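Local coordinates for protein glycosyl hydrolase, family 38 (Enterococcus faecalis, PDB 5KBP) that probably hydrolyses alpha-mannosidic linkages, as a bacterial member of glycoside hydrolase family 38, at residues K8-S13 with I259-D264; S603-Q608 with T647-M652; F660-I665 with T775-L780. All coordinates share one frame; numbering follows the deposited sequence.

Contact 1: K8-S13 with I259-D264; sequences KVYIVS and IHSNFD
His260 reaches across to Ser13 and gives its NE2 hydrogen to Ser13 OG at 2.9 Å. The hydroxyl lies in the plane of the imidazole. With CG anti to the backbone N (chi1 -155°), the His260 side chain leaves on the face of Ile11, and its end comes nearer the other strand. ND1 is hydrogen-bonded to Asn50 N, and Ser13 OG also bonds Asn231 OD1. His260 CD2 comes 3.3 Å from Ile11 O.

Tyr10 pairs with Ile259 and Ile11 with His260 as parallel bridges. Ile259 N bonds Val9 O, and Ile11 N bonds Ile259 O in a nearly straight line (178° at the hydrogen). Ser261 N bonds Ile11 O from above the carbonyl plane. Beyond, the chains part and a water bridges Ser13 N and Ser261 O.

Tyr10 turns its ring edge to Ser261, with CD2 3.6 Å from OG; its hydroxyl bonds His226 ND1. Val12 CG2 rests 3.8 Å from Asn262 CA, while CG1 meets Phe263 CE2 at 4.0 Å, the side chains crossing at about a right angle. Asn262 is the N-cap of helix 263-270: OD1 takes Asp265 N, and ND2 bonds Asn50 OD1.

Strand 7-13 lies between 226-231 and 256-260 in the parallel sheet of the N-terminal domain, consistent with the beta/alpha barrel of this family. With both imidazole nitrogens engaged, the His260 ring is fixed in rotation, and two partners hold Ser13 OG.

Contact 2: S603-Q608 with T647-M652; sequences SYQIKQ and TTMVTM
Two neighbouring antiparallel strands of the large sheet in the C-terminal domain meet here, with Gln605 opposite Met649. Both are on the face that also carries Ser603, Lys607, Thr647 and Thr651. Met649 is bent at chi2 and chi3 (both near -65°), which folds its end over the other strand. Its SD lies 3.6 Å from Gln605 CB, and its CE comes 3.8 Å from Ser603 OG. That hydroxyl is hydrogen-bonded to Glu596 OE1 in the next strand.

Gln605 runs extended, with CG anti to the backbone N (chi1 -173°). Its CG touches Thr647 CG2 at 3.7 Å, so Met649 and Thr647 both pack on the aliphatic part of the glutamine. Lys607 and Thr647 lie side by side and point the same way, with Lys607 CG 3.6 Å from Thr647 OG1.

On the other face Ile606 CD1 meets Val650 CG2 at 3.7 Å. This face is buried and mostly apolar: Ile606 touches Ile539, and Val650 touches Leu560. Its polar link is Thr648 OG1, hydrogen-bonded to Thr663 OG1 of strand 659-667.

Tyr604 and Val650 exchange two backbone hydrogen bonds, as do Ile606 and Thr648. The shortest is Ile606 N to Thr648 O, 2.8 Å. Ser603 CA adds a CA-H...O contact to Val650 O at 3.2 Å.

Strands 535-539 and 555-566 of a second antiparallel sheet cover the buried face, consistent with the galactose mutarotase-like beta-supersandwich of this clan.

Contact 3: F660-I665 with T775-L780; sequences FFETTI and TFKYGL
Aromatic and apolar contacts gather where Phe661 packs on Tyr778. Phe661 CB sits over one face of the tyrosine ring, 3.7 Å from its centroid and offset toward the rim. The two rings themselves meet obliquely, with planes at 39°. Tyr778 has CG between the backbone N and the carbonyl carbon (chi1 55°), which starts the ring toward strand 660-665, its edge near Thr663. Phe661 CE2 continues to Leu780 CB at 3.7 Å, which lies at the phenyl edge. Ile665 CD1 approaches the edge of the Phe776 ring at 3.9 Å from CE2. Among the smaller side chains, Thr664 CG2 touches Thr775 OG1 at 3.3 Å.

Tyr778 and Leu780 also touch strand 672-679 of the facing sheet, consistent with the galactose mutarotase-like beta-supersandwich.

Among polar contacts, Thr663 OG1 and Tyr778 OH share a short hydrogen bond of 2.5 Å, and Thr663 OG1 also bonds Thr648 OG1. The backbones pair through Phe661 with Tyr778 and Thr663 with Phe776. Tyr778 N to Phe661 O is the longest of these bonds, 3.2 Å, with the donor above the carbonyl plane.

Of the charged groups, Glu662 and Lys777 lie side by side on the face of Thr664 and Thr775. Their ends, Glu662 OE2 and Lys777 NZ, stay 4.6 Å apart, too far for contact.

In the fold
Contacts 2 and 3 belong to one antiparallel sheet, with centres about 9 Å apart. Strands 641-653 and 659-667 are neighbours in it, and Thr647 O accepts a probable hydrogen bond from Thr664 N. Val650 of contact 2 packs on Phe661 of contact 3, which carries the buried face across both. The Thr648-Thr663 hydroxyl bond is the polar link there. Each has one buried face and one more open face. Contact 3 is richer in aromatic rings, and contact 2 relies more on aliphatic packing. Contact 1 stands apart in the N-terminal domain, its centre about 52 Å from that of contact 3. It is largely buried, parallel, and uses a histidine and a bridging water where its strands separate.

Contact 1: K8-S13 with I259-D264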
# COMPACT_ATOMS: atom_id res chain seq x y z
N LYS A 8 -9.34 24.74 41.45
CA LYS A 8 -9.42 23.34 41.04
C LYS A 8 -8.52 23.10 39.85
O LYS A 8 -8.51 23.89 38.89
CB LYS A 8 -10.86 22.96 40.71
CG LYS A 8 -11.79 22.97 41.91
CD LYS A 8 -13.04 22.14 41.65
CE LYS A 8 -13.89 22.03 42.91
NZ LYS A 8 -15.02 21.08 42.73
N VAL A 9 -7.76 22.01 39.90
CA VAL A 9 -6.79 21.65 38.87
C VAL A 9 -7.26 20.36 38.22
O VAL A 9 -7.22 19.29 38.84
CB VAL A 9 -5.38 21.51 39.45
CG1 VAL A 9 -4.39 21.24 38.34
CG2 VAL A 9 -4.99 22.75 40.23
N TYR A 10 -7.72 20.45 36.97
CA TYR A 10 -8.26 19.31 36.24
C TYR A 10 -7.15 18.70 35.39
O TYR A 10 -6.68 19.32 34.44
CB TYR A 10 -9.45 19.73 35.38
CG TYR A 10 -10.62 20.27 36.17
CD1 TYR A 10 -10.64 21.59 36.60
CD2 TYR A 10 -11.70 19.46 36.50
CE1 TYR A 10 -11.70 22.09 37.33
CE2 TYR A 10 -12.77 19.95 37.23
CZ TYR A 10 -12.76 21.27 37.64
OH TYR A 10 -13.82 21.77 38.36
N ILE A 11 -6.75 17.48 35.73
CA ILE A 11 -5.67 16.78 35.05
C ILE A 11 -6.30 15.75 34.12
O ILE A 11 -6.90 14.77 34.57
CB ILE A 11 -4.72 16.13 36.06
CG1 ILE A 11 -4.13 17.20 36.98
CG2 ILE A 11 -3.62 15.37 35.33
CD1 ILE A 11 -3.55 16.66 38.26
N VAL A 12 -6.15 15.96 32.82
CA VAL A 12 -6.72 15.09 31.79
C VAL A 12 -5.57 14.32 31.15
O VAL A 12 -4.76 14.89 30.41
CB VAL A 12 -7.51 15.89 30.75
CG1 VAL A 12 -7.98 14.97 29.62
CG2 VAL A 12 -8.69 16.59 31.40
N SER A 13 -5.51 13.02 31.42
CA SER A 13 -4.52 12.16 30.79
C SER A 13 -4.92 11.86 29.35
O SER A 13 -6.10 11.64 29.06
CB SER A 13 -4.35 10.86 31.58
OG SER A 13 -3.85 11.12 32.88
N ILE A 259 -7.61 17.13 40.64
CA ILE A 259 -8.61 16.12 40.30
C ILE A 259 -8.22 15.47 38.99
O ILE A 259 -8.05 16.16 37.97
CB ILE A 259 -10.02 16.74 40.19
CG1 ILE A 259 -10.35 17.57 41.43
CG2 ILE A 259 -11.06 15.65 39.97
CD1 ILE A 259 -11.67 18.31 41.32
N HIS A 260 -8.07 14.15 39.00
CA HIS A 260 -7.99 13.41 37.74
C HIS A 260 -9.36 13.45 37.08
O HIS A 260 -10.33 12.93 37.63
CB HIS A 260 -7.55 11.97 37.99
CG HIS A 260 -6.89 11.33 36.81
ND1 HIS A 260 -7.05 9.99 36.50
CD2 HIS A 260 -6.06 11.84 35.87
CE1 HIS A 260 -6.36 9.71 35.41
NE2 HIS A 260 -5.75 10.81 35.01
N SER A 261 -9.44 14.10 35.92
CA SER A 261 -10.74 14.39 35.33
C SER A 261 -10.79 14.09 33.84
O SER A 261 -10.05 13.23 33.35
CB SER A 261 -11.11 15.85 35.59
OG SER A 261 -12.48 16.10 35.32
N ASN A 262 -11.66 14.79 33.13
CA ASN A 262 -11.88 14.56 31.71
C ASN A 262 -12.52 15.80 31.11
O ASN A 262 -12.97 16.70 31.83
CB ASN A 262 -12.76 13.32 31.48
CG ASN A 262 -14.03 13.35 32.31
OD1 ASN A 262 -15.00 14.02 31.96
ND2 ASN A 262 -14.03 12.62 33.42
N PHE A 263 -12.56 15.85 29.78
CA PHE A 263 -13.05 17.04 29.10
C PHE A 263 -14.53 17.29 29.35
O PHE A 263 -14.96 18.44 29.39
CB PHE A 263 -12.77 16.94 27.60
CG PHE A 263 -11.39 17.35 27.22
CD1 PHE A 263 -10.97 18.66 27.39
CD2 PHE A 263 -10.50 16.44 26.68
CE1 PHE A 263 -9.70 19.05 27.04
CE2 PHE A 263 -9.22 16.82 26.32
CZ PHE A 263 -8.82 18.13 26.50
N ASP A 264 -15.32 16.23 29.52
CA ASP A 264 -16.75 16.41 29.79
C ASP A 264 -16.98 17.12 31.11
O ASP A 264 -17.79 18.05 31.20
CB ASP A 264 -17.46 15.06 29.77
CG ASP A 264 -17.49 14.43 28.40
OD1 ASP A 264 -17.74 15.17 27.42
OD2 ASP A 264 -17.27 13.21 28.29
O HOH W 1 -7.99 11.88 32.24

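Contact 2: S603-Q608 with T647-M652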
# COMPACT_ATOMS: atom_id res chain seq x y z
N SER A 603 -7.42 24.24 -29.16
CA SER A 603 -6.37 24.09 -28.15
C SER A 603 -5.02 24.40 -28.76
O SER A 603 -4.76 24.11 -29.93
CB SER A 603 -6.36 22.68 -27.55
OG SER A 603 -5.96 21.72 -28.51
N TYR A 604 -4.15 25.00 -27.95
CA TYR A 604 -2.78 25.32 -28.32
C TYR A 604 -1.80 24.62 -27.39
O TYR A 604 -2.07 24.47 -26.20
CB TYR A 604 -2.53 26.83 -28.27
CG TYR A 604 -2.94 27.59 -29.51
CD1 TYR A 604 -4.27 27.88 -29.76
CD2 TYR A 604 -1.99 28.03 -30.43
CE1 TYR A 604 -4.66 28.58 -30.88
CE2 TYR A 604 -2.37 28.73 -31.56
CZ TYR A 604 -3.70 29.00 -31.78
OH TYR A 604 -4.08 29.69 -32.90
N GLN A 605 -0.67 24.20 -27.94
CA GLN A 605 0.43 23.65 -27.15
C GLN A 605 1.51 24.71 -27.02
O GLN A 605 1.97 25.27 -28.03
CB GLN A 605 1.00 22.39 -27.80
CG GLN A 605 2.03 21.67 -26.93
CD GLN A 605 2.94 20.77 -27.73
OE1 GLN A 605 3.61 21.22 -28.67
NE2 GLN A 605 2.99 19.50 -27.37
N ILE A 606 1.93 24.98 -25.79
CA ILE A 606 2.99 25.94 -25.50
C ILE A 606 4.15 25.18 -24.89
O ILE A 606 4.01 24.58 -23.81
CB ILE A 606 2.51 27.06 -24.57
CG1 ILE A 606 1.30 27.78 -25.17
CG2 ILE A 606 3.64 28.04 -24.31
CD1 ILE A 606 0.71 28.84 -24.27
N LYS A 607 5.29 25.19 -25.56
CA LYS A 607 6.50 24.52 -25.10
C LYS A 607 7.55 25.55 -24.72
O LYS A 607 7.90 26.42 -25.53
CB LYS A 607 7.05 23.57 -26.17
CG LYS A 607 6.42 22.19 -26.17
CD LYS A 607 7.15 21.27 -27.14
CE LYS A 607 6.63 19.85 -27.05
NZ LYS A 607 7.39 18.94 -27.95
N GLN A 608 8.05 25.46 -23.49
CA GLN A 608 9.11 26.33 -23.00
C GLN A 608 10.17 25.48 -22.31
O GLN A 608 9.84 24.65 -21.46
CB GLN A 608 8.56 27.37 -22.02
CG GLN A 608 7.60 28.37 -22.64
CD GLN A 608 6.49 28.78 -21.69
OE1 GLN A 608 6.04 27.98 -20.87
NE2 GLN A 608 6.06 30.03 -21.78
N THR A 647 5.46 22.15 -20.83
CA THR A 647 4.48 22.02 -21.90
C THR A 647 3.09 22.25 -21.33
O THR A 647 2.65 21.51 -20.44
CB THR A 647 4.56 20.64 -22.56
OG1 THR A 647 5.89 20.41 -23.05
CG2 THR A 647 3.58 20.54 -23.72
N THR A 648 2.41 23.28 -21.83
CA THR A 648 1.09 23.66 -21.36
C THR A 648 0.10 23.60 -22.53
O THR A 648 0.40 24.10 -23.62
CB THR A 648 1.09 25.06 -20.75
OG1 THR A 648 2.08 25.13 -19.72
CG2 THR A 648 -0.27 25.40 -20.17
N MET A 649 -1.05 22.99 -22.29
CA MET A 649 -2.13 22.92 -23.27
C MET A 649 -3.21 23.91 -22.87
O MET A 649 -3.90 23.71 -21.87
CB MET A 649 -2.69 21.50 -23.37
CG MET A 649 -1.74 20.49 -23.99
SD MET A 649 -1.46 20.76 -25.75
CE MET A 649 -3.11 20.46 -26.40
N VAL A 650 -3.36 24.97 -23.65
CA VAL A 650 -4.39 25.98 -23.41
C VAL A 650 -5.60 25.64 -24.26
O VAL A 650 -5.51 25.61 -25.49
CB VAL A 650 -3.87 27.39 -23.72
CG1 VAL A 650 -4.94 28.43 -23.40
CG2 VAL A 650 -2.59 27.68 -22.95
N THR A 651 -6.73 25.39 -23.61
CA THR A 651 -7.94 24.92 -24.29
C THR A 651 -9.07 25.91 -24.08
O THR A 651 -9.26 26.45 -22.99
CB THR A 651 -8.35 23.54 -23.77
OG1 THR A 651 -7.24 22.64 -23.85
CG2 THR A 651 -9.50 22.98 -24.60
N MET A 652 -9.83 26.15 -25.16
CA MET A 652 -11.01 27.01 -25.12
C MET A 652 -12.13 26.33 -25.88
O MET A 652 -11.92 25.76 -26.96
CB MET A 652 -10.72 28.38 -25.75
CG MET A 652 -11.98 29.18 -26.08
SD MET A 652 -11.69 30.53 -27.24
CE MET A 652 -10.64 31.58 -26.25

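Contact 3: F660-I665 with T775-L780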
# COMPACT_ATOMS: atom_id res chain seq x y z
N PHE A 660 -8.95 26.69 -20.00
CA PHE A 660 -8.37 25.55 -19.30
C PHE A 660 -6.89 25.41 -19.61
O PHE A 660 -6.46 25.63 -20.74
CB PHE A 660 -9.11 24.26 -19.66
CG PHE A 660 -10.53 24.21 -19.16
CD1 PHE A 660 -11.56 24.76 -19.91
CD2 PHE A 660 -10.83 23.62 -17.95
CE1 PHE A 660 -12.87 24.71 -19.45
CE2 PHE A 660 -12.13 23.57 -17.48
CZ PHE A 660 -13.15 24.12 -18.23
N PHE A 661 -6.12 25.02 -18.59
CA PHE A 661 -4.69 24.81 -18.73
C PHE A 661 -4.33 23.40 -18.26
O PHE A 661 -4.95 22.86 -17.34
CB PHE A 661 -3.89 25.84 -17.93
CG PHE A 661 -4.28 27.25 -18.20
CD1 PHE A 661 -4.08 27.82 -19.45
CD2 PHE A 661 -4.85 28.03 -17.20
CE1 PHE A 661 -4.44 29.12 -19.70
CE2 PHE A 661 -5.21 29.34 -17.45
CZ PHE A 661 -5.01 29.89 -18.70
N GLU A 662 -3.31 22.82 -18.89
CA GLU A 662 -2.80 21.50 -18.52
C GLU A 662 -1.29 21.53 -18.72
O GLU A 662 -0.81 21.37 -19.85
CB GLU A 662 -3.46 20.40 -19.34
CG GLU A 662 -3.71 19.12 -18.57
CD GLU A 662 -4.37 18.04 -19.40
OE1 GLU A 662 -3.64 17.21 -19.99
OE2 GLU A 662 -5.61 18.03 -19.48
N THR A 663 -0.55 21.73 -17.63
CA THR A 663 0.90 21.82 -17.68
C THR A 663 1.52 20.49 -17.27
O THR A 663 1.15 19.92 -16.24
CB THR A 663 1.40 22.94 -16.75
OG1 THR A 663 0.86 24.19 -17.18
CG2 THR A 663 2.92 23.00 -16.76
N THR A 664 2.44 19.99 -18.09
CA THR A 664 3.12 18.73 -17.84
C THR A 664 4.63 18.95 -17.81
O THR A 664 5.18 19.66 -18.67
CB THR A 664 2.78 17.68 -18.90
OG1 THR A 664 3.14 18.18 -20.20
CG2 THR A 664 1.30 17.37 -18.88
N ILE A 665 5.30 18.35 -16.83
CA ILE A 665 6.74 18.44 -16.68
C ILE A 665 7.29 17.06 -16.34
O ILE A 665 6.57 16.18 -15.84
CB ILE A 665 7.18 19.45 -15.60
CG1 ILE A 665 6.71 18.99 -14.21
CG2 ILE A 665 6.65 20.84 -15.90
CD1 ILE A 665 7.26 19.81 -13.07
N THR A 775 1.35 16.24 -14.08
CA THR A 775 0.38 16.98 -14.89
C THR A 775 -0.47 17.83 -13.95
O THR A 775 -1.14 17.29 -13.07
CB THR A 775 -0.50 16.04 -15.71
OG1 THR A 775 0.31 15.27 -16.60
CG2 THR A 775 -1.52 16.84 -16.51
N PHE A 776 -0.43 19.14 -14.14
CA PHE A 776 -1.16 20.08 -13.31
C PHE A 776 -2.33 20.65 -14.10
O PHE A 776 -2.14 21.23 -15.18
CB PHE A 776 -0.25 21.21 -12.82
CG PHE A 776 1.06 20.72 -12.28
CD1 PHE A 776 1.14 20.17 -11.01
CD2 PHE A 776 2.22 20.82 -13.04
CE1 PHE A 776 2.35 19.72 -10.51
CE2 PHE A 776 3.43 20.37 -12.55
CZ PHE A 776 3.50 19.82 -11.28
N LYS A 777 -3.54 20.48 -13.57
CA LYS A 777 -4.76 20.96 -14.21
C LYS A 777 -5.27 22.19 -13.47
O LYS A 777 -5.51 22.13 -12.26
CB LYS A 777 -5.83 19.87 -14.24
CG LYS A 777 -5.47 18.67 -15.10
CD LYS A 777 -6.60 17.65 -15.13
CE LYS A 777 -6.24 16.46 -16.00
NZ LYS A 777 -7.34 15.45 -16.04
N TYR A 778 -5.43 23.29 -14.19
CA TYR A 778 -5.90 24.55 -13.62
C TYR A 778 -6.53 25.36 -14.75
O TYR A 778 -6.48 24.98 -15.92
CB TYR A 778 -4.76 25.30 -12.92
CG TYR A 778 -3.53 25.55 -13.77
CD1 TYR A 778 -2.64 24.53 -14.07
CD2 TYR A 778 -3.26 26.82 -14.27
CE1 TYR A 778 -1.52 24.76 -14.84
CE2 TYR A 778 -2.14 27.06 -15.04
CZ TYR A 778 -1.27 26.02 -15.32
OH TYR A 778 -0.15 26.25 -16.09
N GLY A 779 -7.13 26.49 -14.39
CA GLY A 779 -7.82 27.29 -15.38
C GLY A 779 -8.07 28.71 -14.93
O GLY A 779 -7.82 29.08 -13.78
N LEU A 780 -8.58 29.50 -15.87
CA LEU A 780 -8.81 30.93 -15.68
C LEU A 780 -10.24 31.27 -16.05
O LEU A 780 -10.81 30.69 -16.98
CB LEU A 780 -7.82 31.75 -16.53
CG LEU A 780 -7.85 33.28 -16.55
CD1 LEU A 780 -6.45 33.82 -16.80
CD2 LEU A 780 -8.81 33.80 -17.61